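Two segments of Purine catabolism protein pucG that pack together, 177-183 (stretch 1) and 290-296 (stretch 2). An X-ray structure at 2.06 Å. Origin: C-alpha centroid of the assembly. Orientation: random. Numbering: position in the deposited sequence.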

ATOM      1  N   ILE A 177     -11.432 -11.345  10.012  1.00 22.15           N
ATOM      2  CA  ILE A 177     -12.016 -11.697   8.718  1.00 20.68           C
ATOM      3  C   ILE A 177     -11.306 -12.937   8.124  1.00 22.32           C
ATOM      4  O   ILE A 177     -10.039 -13.013   8.111  1.00 21.95           O
ATOM      5  CB  ILE A 177     -11.902 -10.493   7.714  1.00 21.88           C
ATOM      6  CG1 ILE A 177     -12.874 -10.648   6.486  1.00 18.47           C
ATOM      7  CG2 ILE A 177     -10.365 -10.206   7.279  1.00 18.64           C
ATOM      8  CD1 ILE A 177     -14.394 -10.927   6.851  1.00 16.34           C
ATOM      9  N   GLY A 178     -12.101 -13.899   7.605  1.00 21.12           N
ATOM     10  CA  GLY A 178     -11.594 -15.160   7.038  1.00 22.13           C
ATOM     11  C   GLY A 178     -11.154 -16.233   8.058  1.00 21.82           C
ATOM     12  O   GLY A 178     -10.730 -17.329   7.677  1.00 22.51           O
ATOM     13  N   GLY A 179     -11.299 -15.928   9.334  1.00 22.83           N
ATOM     14  CA  GLY A 179     -10.882 -16.843  10.418  1.00 22.05           C
ATOM     15  C   GLY A 179     -11.987 -17.129  11.423  1.00 22.14           C
ATOM     16  O   GLY A 179     -12.121 -18.262  11.899  1.00 21.91           O
ATOM     17  N   CYS A 180     -12.737 -16.084  11.755  1.00 23.47           N
ATOM     18  CA  CYS A 180     -13.878 -16.121  12.671  1.00 26.98           C
ATOM     19  C   CYS A 180     -15.047 -15.532  11.935  1.00 26.52           C
ATOM     20  O   CYS A 180     -14.872 -14.647  11.068  1.00 27.70           O
ATOM     21  CB  CYS A 180     -13.668 -15.232  13.942  1.00 25.28           C
ATOM     22  SG  CYS A 180     -11.994 -15.393  14.661  1.00 35.52           S
ATOM     23  N   GLU A 181     -16.247 -15.899  12.382  1.00 26.15           N
ATOM     24  CA  GLU A 181     -17.453 -15.436  11.721  1.00 27.01           C
ATOM     25  C   GLU A 181     -17.432 -13.936  11.664  1.00 25.00           C
ATOM     26  O   GLU A 181     -17.240 -13.311  12.676  1.00 23.81           O
ATOM     27  CB  GLU A 181     -18.671 -15.829  12.549  1.00 27.51           C
ATOM     28  CG  GLU A 181     -19.454 -16.895  11.948  1.00 33.75           C
ATOM     29  CD  GLU A 181     -20.707 -17.098  12.749  1.00 40.73           C
ATOM     30  OE1 GLU A 181     -21.068 -16.188  13.564  1.00 40.11           O
ATOM     31  OE2 GLU A 181     -21.296 -18.190  12.600  1.00 45.19           O
ATOM     32  N   VAL A 182     -17.631 -13.368  10.489  1.00 25.93           N
ATOM     33  CA  VAL A 182     -18.057 -11.967  10.419  1.00 26.75           C
ATOM     34  C   VAL A 182     -19.288 -11.814   9.547  1.00 26.56           C
ATOM     35  O   VAL A 182     -19.308 -12.267   8.435  1.00 26.12           O
ATOM     36  CB  VAL A 182     -16.914 -10.875  10.312  1.00 27.37           C
ATOM     37  CG1 VAL A 182     -15.523 -11.390  10.319  1.00 26.25           C
ATOM     38  CG2 VAL A 182     -17.216  -9.595   9.477  1.00 24.60           C
ATOM     39  N   LYS A 183     -20.349 -11.233  10.082  1.00 24.75           N
ATOM     40  CA  LYS A 183     -21.559 -11.269   9.298  1.00 25.35           C
ATOM     41  C   LYS A 183     -22.018  -9.833   9.178  1.00 24.76           C
ATOM     42  O   LYS A 183     -22.732  -9.342  10.044  1.00 24.08           O
ATOM     43  CB  LYS A 183     -22.606 -12.215   9.978  1.00 25.06           C
ATOM     44  CG  LYS A 183     -22.120 -13.656  10.253  1.00 24.14           C
ATOM     45  CD  LYS A 183     -23.225 -14.391  11.145  1.00 29.60           C
ATOM     46  CE  LYS A 183     -23.502 -15.853  10.710  1.00 33.89           C
ATOM     47  NZ  LYS A 183     -24.666 -16.513  11.613  1.00 40.03           N
ATOM     48  N   THR A 290     -16.652 -24.194   7.062  1.00 19.98           N
ATOM     49  CA  THR A 290     -15.541 -25.152   7.136  1.00 20.10           C
ATOM     50  C   THR A 290     -14.269 -24.464   7.611  1.00 19.41           C
ATOM     51  O   THR A 290     -13.614 -24.913   8.550  1.00 19.53           O
ATOM     52  CB  THR A 290     -15.286 -25.823   5.755  1.00 20.24           C
ATOM     53  OG1 THR A 290     -16.489 -26.416   5.328  1.00 23.07           O
ATOM     54  CG2 THR A 290     -14.210 -26.936   5.789  1.00 23.04           C
ATOM     55  N   ARG A 291     -13.896 -23.360   6.972  1.00 19.21           N
ATOM     56  CA  ARG A 291     -12.742 -22.630   7.439  1.00 18.44           C
ATOM     57  C   ARG A 291     -12.838 -22.178   8.887  1.00 17.19           C
ATOM     58  O   ARG A 291     -11.856 -22.304   9.602  1.00 18.13           O
ATOM     59  CB  ARG A 291     -12.436 -21.438   6.511  1.00 16.20           C
ATOM     60  CG  ARG A 291     -11.193 -20.743   6.823  1.00 16.03           C
ATOM     61  CD  ARG A 291     -10.840 -19.877   5.619  1.00 18.84           C
ATOM     62  NE  ARG A 291      -9.580 -19.136   5.691  1.00 16.18           N
ATOM     63  CZ  ARG A 291      -8.496 -19.426   4.937  1.00 17.67           C
ATOM     64  NH1 ARG A 291      -8.514 -20.468   4.118  1.00 16.46           N
ATOM     65  NH2 ARG A 291      -7.410 -18.659   4.985  1.00 14.53           N
ATOM     66  N   PHE A 292     -13.978 -21.656   9.338  1.00 18.05           N
ATOM     67  CA  PHE A 292     -14.054 -21.257  10.774  1.00 18.37           C
ATOM     68  C   PHE A 292     -13.909 -22.443  11.716  1.00 20.06           C
ATOM     69  O   PHE A 292     -13.276 -22.340  12.802  1.00 20.36           O
ATOM     70  CB  PHE A 292     -15.368 -20.536  11.137  1.00 18.31           C
ATOM     71  CG  PHE A 292     -15.730 -19.354  10.222  1.00 17.97           C
ATOM     72  CD1 PHE A 292     -14.740 -18.543   9.634  1.00 18.44           C
ATOM     73  CD2 PHE A 292     -17.072 -19.055   9.975  1.00 16.04           C
ATOM     74  CE1 PHE A 292     -15.076 -17.471   8.784  1.00 14.32           C
ATOM     75  CE2 PHE A 292     -17.419 -17.969   9.123  1.00 18.82           C
ATOM     76  CZ  PHE A 292     -16.417 -17.164   8.566  1.00 16.70           C
ATOM     77  N   GLU A 293     -14.531 -23.562  11.332  1.00 19.80           N
ATOM     78  CA  GLU A 293     -14.431 -24.805  12.115  1.00 21.51           C
ATOM     79  C   GLU A 293     -12.965 -25.330  12.118  1.00 19.87           C
ATOM     80  O   GLU A 293     -12.449 -25.788  13.152  1.00 19.37           O
ATOM     81  CB  GLU A 293     -15.407 -25.880  11.573  1.00 21.71           C
ATOM     82  CG  GLU A 293     -15.074 -27.271  12.106  1.00 28.48           C
ATOM     83  CD  GLU A 293     -15.314 -27.355  13.611  1.00 39.08           C
ATOM     84  OE1 GLU A 293     -14.609 -28.128  14.321  1.00 41.92           O
ATOM     85  OE2 GLU A 293     -16.228 -26.626  14.090  1.00 43.30           O
ATOM     86  N   ARG A 294     -12.280 -25.203  10.980  1.00 17.83           N
ATOM     87  CA  ARG A 294     -10.880 -25.604  10.912  1.00 18.08           C
ATOM     88  C   ARG A 294      -9.991 -24.748  11.858  1.00 17.39           C
ATOM     89  O   ARG A 294      -9.041 -25.227  12.447  1.00 16.71           O
ATOM     90  CB  ARG A 294     -10.447 -25.489   9.433  1.00 18.48           C
ATOM     91  CG  ARG A 294      -9.033 -26.015   9.084  1.00 20.39           C
ATOM     92  CD  ARG A 294      -8.008 -24.919   9.022  1.00 22.33           C
ATOM     93  NE  ARG A 294      -8.200 -24.052   7.846  1.00 16.48           N
ATOM     94  CZ  ARG A 294      -7.353 -23.121   7.436  1.00 19.35           C
ATOM     95  NH1 ARG A 294      -6.263 -22.903   8.125  1.00 14.00           N
ATOM     96  NH2 ARG A 294      -7.667 -22.363   6.350  1.00 10.86           N
ATOM     97  N   HIS A 295     -10.291 -23.454  11.968  1.00 16.95           N
ATOM     98  CA  HIS A 295      -9.561 -22.584  12.912  1.00 16.76           C
ATOM     99  C   HIS A 295      -9.856 -23.047  14.372  1.00 17.42           C
ATOM    100  O   HIS A 295      -8.955 -23.130  15.179  1.00 17.67           O
ATOM    101  CB  HIS A 295      -9.899 -21.109  12.673  1.00 14.85           C
ATOM    102  CG  HIS A 295      -9.150 -20.516  11.484  1.00 18.46           C
ATOM    103  ND1 HIS A 295      -9.439 -20.848  10.169  1.00 18.02           N
ATOM    104  CD2 HIS A 295      -8.103 -19.651  11.429  1.00 12.38           C
ATOM    105  CE1 HIS A 295      -8.605 -20.203   9.359  1.00 16.60           C
ATOM    106  NE2 HIS A 295      -7.764 -19.503  10.105  1.00 18.57           N
ATOM    107  N   ARG A 296     -11.099 -23.333  14.686  1.00 16.68           N
ATOM    108  CA  ARG A 296     -11.405 -23.933  15.994  1.00 18.32           C
ATOM    109  C   ARG A 296     -10.711 -25.257  16.302  1.00 17.84           C
ATOM    110  O   ARG A 296     -10.207 -25.516  17.450  1.00 17.56           O
ATOM    111  CB  ARG A 296     -12.899 -24.110  16.115  1.00 18.02           C
ATOM    112  CG  ARG A 296     -13.599 -22.725  16.299  1.00 22.03           C
ATOM    113  CD  ARG A 296     -15.031 -22.914  16.809  1.00 25.92           C
ATOM    114  NE  ARG A 296     -15.838 -23.716  15.870  1.00 29.42           N
ATOM    115  CZ  ARG A 296     -16.484 -23.215  14.801  1.00 31.90           C
ATOM    116  NH1 ARG A 296     -16.433 -21.901  14.489  1.00 29.99           N
ATOM    117  NH2 ARG A 296     -17.197 -24.033  14.042  1.00 30.56           N
TER
HETATM  118  O   HOH W   1     -12.916 -19.749  14.001  1.00 24.41           O

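How does a loop with so little side chain take hold of a helix? Stretch 1 has no regular secondary structure, while stretch 2 lies within a longer helix, and their backbones come nearest, measured CA to CA, at G179 and F292, 5.4 Å apart. I177 adds nothing to the contact, its CB pointing away from the helix, so the contact begins at G178. There the carbonyl oxygen accepts the one direct hydrogen bond between the stretches, from R291 NE to G178 O at 2.9 Å. R291 points its CB toward the loop and extends through three t rotamers, which brings the edge of its guanidinium to that oxygen; its NH1 and NH2 are bonded elsewhere in the structure. The positive phi of G178, 77°, is a conformation that glycine adopts readily.

What does G179 bring to the helix? Its CA sits almost squarely over the face of the H295 ring, 4.0 Å from G179 CA to the centroid of that ring and 5° off the normal, a CH-pi contact. A CB here would lie 3.7 Å from H295 CD2, an ordinary packing distance, so this contact does not by itself demand glycine. H295 is steadied from within the helix, its ND1 donating to R291 O at 2.9 Å, and its NE2 is bonded elsewhere in the structure. The carbonyl of G179 turns to a water, which donates to G179 O at 2.7 Å and to F292 O at 2.9 Å, thereby tying the loop backbone to the helix backbone.

Why is F292 the centre of the packing? It has the largest area covered of any residue here, and its ring touches every residue from G178 to V182. The two stretches together bury 296 Å², and G178, G179, C180, R291, F292 and H295 are all buried in the assembly, whereas E181 stays partly exposed, which suits its charged end. Although its CB points sideways, an m rotamer brings the F292 ring nearer the loop. G178 C lies at the ring edge, whereas the backbone of C180 passes over a face, with C180 O 3.6 Å from F292 CE1. The side chain of C180 itself points away, so it is the main chain that meets the aromatic ring.

How does the loop leave the helix? E181 lays its CA over the F292 face, 3.9 Å from E181 CA to the ring centroid, in a second CH-pi contact, and its CG also reaches F292 CE2 at 3.6 Å. The aliphatic part of this glutamate thus packs on the ring, while its carboxylate makes a long salt bridge within the loop, 3.9 Å from E181 OE2 to K183 NZ. V182 points away and barely touches the ring; K183 makes no contact with the helix.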